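Local coordinates for protein IroE-like serine hydrolase (Shewanella oneidensis, PDB 3GFF) that probably hydrolyses ester bonds, as a putative serine esterase of the alpha/beta-hydrolase fold related to IroE, at residues V45-D50 with P160-Y165; E153-D158 with G190-K195. One frame throughout, in Å; residues are numbered along the deposited sequence.

Contact 1: V45-D50 with P160-Y165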
loop_
_atom_site.group_PDB
_atom_site.type_symbol
_atom_site.label_atom_id
_atom_site.label_comp_id
_atom_site.label_asym_id
_atom_site.label_seq_id
_atom_site.Cartn_x
_atom_site.Cartn_y
_atom_site.Cartn_z
ATOM N N VAL A 45 11.597 7.846 -14.481
ATOM C CA VAL A 45 11.125 6.526 -14.850
ATOM C C VAL A 45 11.454 5.575 -13.721
ATOM O O VAL A 45 12.612 5.466 -13.306
ATOM C CB VAL A 45 11.753 6.016 -16.164
ATOM C CG1 VAL A 45 11.098 4.626 -16.592
ATOM C CG2 VAL A 45 11.618 7.062 -17.282
ATOM N N VAL A 46 10.424 4.891 -13.224
ATOM C CA VAL A 46 10.602 3.902 -12.154
ATOM C C VAL A 46 10.463 2.540 -12.813
ATOM O O VAL A 46 9.395 2.141 -13.298
ATOM C CB VAL A 46 9.629 4.116 -10.940
ATOM C CG1 VAL A 46 9.812 3.029 -9.913
ATOM C CG2 VAL A 46 9.905 5.486 -10.229
ATOM N N TYR A 47 11.580 1.837 -12.878
ATOM C CA TYR A 47 11.600 0.474 -13.445
ATOM C C TYR A 47 11.356 -0.557 -12.352
ATOM O O TYR A 47 12.106 -0.602 -11.398
ATOM C CB TYR A 47 12.950 0.197 -14.096
ATOM C CG TYR A 47 13.197 0.931 -15.412
ATOM C CD1 TYR A 47 13.726 2.208 -15.416
ATOM C CD2 TYR A 47 12.989 0.307 -16.640
ATOM C CE1 TYR A 47 14.006 2.853 -16.570
ATOM C CE2 TYR A 47 13.249 0.949 -17.816
ATOM C CZ TYR A 47 13.757 2.233 -17.775
ATOM O OH TYR A 47 14.055 2.928 -18.914
ATOM N N LEU A 48 10.302 -1.364 -12.489
ATOM C CA LEU A 48 9.971 -2.401 -11.512
ATOM C C LEU A 48 10.294 -3.801 -12.089
ATOM O O LEU A 48 9.773 -4.173 -13.149
ATOM C CB LEU A 48 8.478 -2.356 -11.153
ATOM C CG LEU A 48 7.853 -1.001 -10.776
ATOM C CD1 LEU A 48 6.352 -1.194 -10.624
ATOM C CD2 LEU A 48 8.508 -0.382 -9.459
ATOM N N LEU A 49 11.167 -4.544 -11.395
ATOM C CA LEU A 49 11.474 -5.924 -11.742
ATOM C C LEU A 49 10.346 -6.822 -11.238
ATOM O O LEU A 49 9.513 -6.370 -10.452
ATOM C CB LEU A 49 12.801 -6.352 -11.128
ATOM C CG LEU A 49 14.016 -5.556 -11.604
ATOM C CD1 LEU A 49 15.286 -6.125 -11.017
ATOM C CD2 LEU A 49 14.084 -5.516 -13.122
ATOM N N ASP A 50 10.344 -8.081 -11.691
ATOM C CA ASP A 50 9.290 -9.055 -11.381
ATOM C C ASP A 50 7.936 -8.501 -11.725
ATOM O O ASP A 50 6.985 -8.679 -10.972
ATOM C CB ASP A 50 9.326 -9.481 -9.910
ATOM C CG ASP A 50 10.471 -10.380 -9.613
ATOM O OD1 ASP A 50 10.681 -11.319 -10.431
ATOM O OD2 ASP A 50 11.152 -10.151 -8.599
ATOM N N PRO A 160 25.555 3.444 -15.387
ATOM C CA PRO A 160 25.225 4.879 -15.441
ATOM C C PRO A 160 23.755 5.296 -15.585
ATOM O O PRO A 160 23.428 6.424 -15.256
ATOM C CB PRO A 160 26.100 5.384 -16.608
ATOM C CG PRO A 160 26.305 4.218 -17.466
ATOM C CD PRO A 160 26.309 3.007 -16.584
ATOM N N LEU A 161 22.894 4.392 -16.048
ATOM C CA LEU A 161 21.483 4.661 -16.272
ATOM C C LEU A 161 20.696 5.066 -15.008
ATOM O O LEU A 161 19.855 5.984 -15.061
ATOM C CB LEU A 161 20.803 3.401 -16.832
ATOM C CG LEU A 161 19.294 3.448 -17.103
ATOM C CD1 LEU A 161 18.974 4.507 -18.197
ATOM C CD2 LEU A 161 18.700 2.087 -17.506
ATOM N N PHE A 162 20.945 4.353 -13.902
ATOM C CA PHE A 162 20.150 4.524 -12.689
ATOM C C PHE A 162 20.840 5.401 -11.637
ATOM O O PHE A 162 22.014 5.237 -11.404
ATOM C CB PHE A 162 19.851 3.166 -12.014
ATOM C CG PHE A 162 19.132 2.174 -12.873
ATOM C CD1 PHE A 162 17.798 2.329 -13.166
ATOM C CD2 PHE A 162 19.782 1.040 -13.348
ATOM C CE1 PHE A 162 17.110 1.380 -13.949
ATOM C CE2 PHE A 162 19.098 0.088 -14.136
ATOM C CZ PHE A 162 17.768 0.273 -14.427
ATOM N N SER A 163 20.095 6.311 -11.003
ATOM C CA SER A 163 20.639 7.137 -9.895
ATOM C C SER A 163 20.183 6.639 -8.523
ATOM O O SER A 163 20.795 6.969 -7.496
ATOM C CB SER A 163 20.251 8.610 -10.046
ATOM O OG SER A 163 18.855 8.747 -10.255
ATOM N N ALA A 164 19.126 5.849 -8.510
ATOM C CA ALA A 164 18.507 5.394 -7.253
ATOM C C ALA A 164 18.065 3.974 -7.363
ATOM O O ALA A 164 17.508 3.548 -8.399
ATOM C CB ALA A 164 17.254 6.282 -6.881
ATOM N N TYR A 165 18.222 3.264 -6.256
ATOM C CA TYR A 165 17.840 1.867 -6.165
ATOM C C TYR A 165 17.044 1.583 -4.891
ATOM O O TYR A 165 17.349 2.088 -3.799
ATOM C CB TYR A 165 19.094 0.984 -6.141
ATOM C CG TYR A 165 20.017 1.121 -7.341
ATOM C CD1 TYR A 165 19.794 0.374 -8.476
ATOM C CD2 TYR A 165 21.114 1.966 -7.328
ATOM C CE1 TYR A 165 20.609 0.482 -9.579
ATOM C CE2 TYR A 165 21.973 2.052 -8.436
ATOM C CZ TYR A 165 21.694 1.299 -9.556
ATOM O OH TYR A 165 22.455 1.318 -10.698
#
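Tyr47 and Phe162 meet in a T-shaped (edge-to-face), offset aromatic pair on the side of the central sheet covered by helix 114-132, in an alpha/beta-hydrolase fold. Strand 43-48 and strand 164-168 are not neighbours in that sheet. Strand 138-144 runs between them, and its Leu141 also packs on Phe162. Residues 160-163 form the turn that leads into strand 164-168. Leu161 lays CD2 over one face of the Phe162 ring, toward the rim and 3.7 Å above its plane. The leucine also reaches Ile121 and Ala126 of helix 114-132, and Tyr47 packs on the same Ala126. Phe162 comes next and carries the contact. Its CG stands beside the backbone N (chi1 -58°), and this brings the far end of the ring closer to Tyr47 than its base. The two ring planes stand at 88°, with centroids 5.8 Å apart. The edge of Phe162 is directed to the face of Tyr47, away from the centre of that ring. Beyond Phe162 the chain passes Ser163 and enters the strand at Ala164 and Tyr165. The nearest atoms of the pair are Phe162 CE1 and Tyr47 CD1, at 3.8 Å.

Contact 2: E153-D158 with G190-K195; sequences EALRTD and GDFKQK
Leu155 puts its branched end against both Phe192 and Lys195, where the last turn of helix 146-156 meets the loop before strand 195-201. Its CG lies anti to the backbone N (chi1 -171°), which carries the branch out to the loop. The leucine crosses the Phe192 side chain at about a right angle, with CG 3.8 Å from Phe192 CE1. Against Lys195 it runs alongside in the opposite direction, and CD1 lies 3.8 Å from Lys195 CB. Leu235 of strand 235-241 touches all three side chains and adds to this apolar cluster. Lys195 bends at chi2 (-69°) and sends NZ to the carbonyl of Phe162. A water joins the same NZ, at 3.1 Å, to Asp158 O. Asp158 is the C-prime residue of the Schellman motif that ends the helix. Its OD1 forms a salt bridge with Arg186, which also makes a cation-pi contact with Phe192. On the helix itself, Arg156 holds the Glu153 carboxylate in a salt bridge, with NE 2.9 Å from OE1 and NH2 3.2 Å from OE2. Thr157 N and OG1 close on Glu153 O from the two sides of the carbonyl plane. Direct packing between the segments is thus apolar, while their polar link runs through water. The lysine ammonium meets Phe162 O directly, and its charge probably polarises that carbonyl.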
loop_
_atom_site.group_PDB
_atom_site.type_symbol
_atom_site.label_atom_id
_atom_site.label_comp_id
_atom_site.label_asym_id
_atom_site.label_seq_id
_atom_site.Cartn_x
_atom_site.Cartn_y
_atom_site.Cartn_z
ATOM N N GLU A 153 23.847 -5.394 -8.081
ATOM C CA GLU A 153 24.818 -5.549 -9.168
ATOM C C GLU A 153 24.919 -4.271 -10.047
ATOM O O GLU A 153 25.995 -3.853 -10.449
ATOM C CB GLU A 153 24.463 -6.799 -9.970
ATOM C CG GLU A 153 25.486 -7.227 -10.995
ATOM C CD GLU A 153 26.824 -7.634 -10.393
ATOM O OE1 GLU A 153 26.992 -7.635 -9.139
ATOM O OE2 GLU A 153 27.709 -7.937 -11.183
ATOM N N ALA A 154 23.792 -3.623 -10.295
ATOM C CA ALA A 154 23.759 -2.361 -11.025
ATOM C C ALA A 154 24.632 -1.363 -10.256
ATOM O O ALA A 154 25.510 -0.735 -10.842
ATOM C CB ALA A 154 22.303 -1.851 -11.169
ATOM N N LEU A 155 24.413 -1.258 -8.941
ATOM C CA LEU A 155 25.236 -0.406 -8.093
ATOM C C LEU A 155 26.668 -0.927 -8.133
ATOM O O LEU A 155 27.579 -0.195 -8.497
ATOM C CB LEU A 155 24.676 -0.320 -6.650
ATOM C CG LEU A 155 25.255 0.682 -5.613
ATOM C CD1 LEU A 155 24.929 2.136 -5.931
ATOM C CD2 LEU A 155 24.737 0.351 -4.158
ATOM N N ARG A 156 26.859 -2.217 -7.871
ATOM C CA ARG A 156 28.207 -2.786 -7.837
ATOM C C ARG A 156 29.048 -2.516 -9.090
ATOM O O ARG A 156 30.268 -2.268 -8.984
ATOM C CB ARG A 156 28.192 -4.311 -7.585
ATOM C CG ARG A 156 29.572 -4.837 -7.133
ATOM C CD ARG A 156 29.655 -6.375 -7.124
ATOM N NE ARG A 156 29.724 -6.883 -8.487
ATOM C CZ ARG A 156 30.841 -7.040 -9.197
ATOM N NH1 ARG A 156 32.035 -6.778 -8.680
ATOM N NH2 ARG A 156 30.766 -7.504 -10.440
ATOM N N THR A 157 28.413 -2.571 -10.261
ATOM C CA THR A 157 29.115 -2.395 -11.539
ATOM C C THR A 157 28.975 -0.994 -12.187
ATOM O O THR A 157 29.177 -0.824 -13.391
ATOM C CB THR A 157 28.663 -3.499 -12.508
ATOM O OG1 THR A 157 27.252 -3.392 -12.737
ATOM C CG2 THR A 157 28.949 -4.849 -11.890
ATOM N N ASP A 158 28.620 -0.009 -11.368
ATOM C CA ASP A 158 28.533 1.404 -11.739
ATOM C C ASP A 158 27.694 1.725 -12.978
ATOM O O ASP A 158 28.030 2.624 -13.721
ATOM C CB ASP A 158 29.952 1.951 -11.851
ATOM C CG ASP A 158 30.757 1.687 -10.578
ATOM O OD1 ASP A 158 30.142 1.208 -9.617
ATOM O OD2 ASP A 158 31.971 1.948 -10.536
ATOM N N GLY A 190 34.035 2.326 -2.326
ATOM C CA GLY A 190 33.202 3.526 -2.275
ATOM C C GLY A 190 33.285 4.500 -3.426
ATOM O O GLY A 190 33.299 4.092 -4.579
ATOM N N ASP A 191 33.348 5.791 -3.095
ATOM C CA ASP A 191 33.344 6.879 -4.081
ATOM C C ASP A 191 32.286 6.682 -5.134
ATOM O O ASP A 191 32.554 6.720 -6.326
ATOM C CB ASP A 191 34.739 7.092 -4.709
ATOM C CG ASP A 191 35.746 7.570 -3.713
ATOM O OD1 ASP A 191 35.312 8.170 -2.714
ATOM O OD2 ASP A 191 36.968 7.355 -3.915
ATOM N N PHE A 192 31.047 6.488 -4.700
ATOM C CA PHE A 192 29.950 6.348 -5.663
ATOM C C PHE A 192 29.668 7.676 -6.349
ATOM O O PHE A 192 29.908 8.740 -5.789
ATOM C CB PHE A 192 28.698 5.829 -4.963
ATOM C CG PHE A 192 28.841 4.435 -4.492
ATOM C CD1 PHE A 192 28.588 3.385 -5.352
ATOM C CD2 PHE A 192 29.254 4.166 -3.213
ATOM C CE1 PHE A 192 28.705 2.074 -4.930
ATOM C CE2 PHE A 192 29.396 2.860 -2.774
ATOM C CZ PHE A 192 29.108 1.809 -3.642
ATOM N N LYS A 193 29.151 7.613 -7.572
ATOM C CA LYS A 193 28.904 8.828 -8.324
ATOM C C LYS A 193 27.476 9.355 -8.106
ATOM O O LYS A 193 26.613 9.293 -8.984
ATOM C CB LYS A 193 29.284 8.624 -9.800
ATOM C CG LYS A 193 30.815 8.466 -9.995
ATOM C CD LYS A 193 31.185 8.695 -11.421
ATOM C CE LYS A 193 32.680 8.710 -11.693
ATOM N NZ LYS A 193 33.282 7.405 -11.571
ATOM N N GLN A 194 27.275 9.890 -6.899
ATOM C CA GLN A 194 25.996 10.458 -6.428
ATOM C C GLN A 194 24.862 9.470 -6.625
ATOM O O GLN A 194 23.923 9.675 -7.420
ATOM C CB GLN A 194 25.690 11.800 -7.107
ATOM C CG GLN A 194 26.702 12.892 -6.860
ATOM C CD GLN A 194 27.076 13.059 -5.388
ATOM O OE1 GLN A 194 28.216 12.775 -5.003
ATOM N NE2 GLN A 194 26.139 13.513 -4.570
ATOM N N LYS A 195 24.989 8.369 -5.897
ATOM C CA LYS A 195 24.027 7.306 -5.949
ATOM C C LYS A 195 23.189 7.305 -4.687
ATOM O O LYS A 195 23.516 7.984 -3.705
ATOM C CB LYS A 195 24.749 5.975 -6.136
ATOM C CG LYS A 195 25.654 5.933 -7.375
ATOM C CD LYS A 195 24.840 5.944 -8.654
ATOM C CE LYS A 195 25.697 5.894 -9.877
ATOM N NZ LYS A 195 24.877 5.737 -11.097
HETATM O O HOH W 1 27.384 5.375 -12.801
#

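Of the four segments, 45-50 on strand 43-48 comes first from the N terminus. The chain then passes through strands 77-81 and 138-144 and enters helix 146-156, near whose end 153-158 lies. Only after this does 160-165 arrive, so contact 1 closes its loop of 109 residues. Helix 178-189 follows, and 190-195 closes the shorter loop of contact 2. The two loops cross, because the segments alternate along the chain. Contact 1 joins strand 43-48 to the turn before strand 164-168, across strand 138-144. Contact 2 ties the end of helix 146-156 to the loop before strand 195-201. The centres lie about 13 Å apart, and Tyr165 OH of contact 1 packs on Ala154 CB of contact 2.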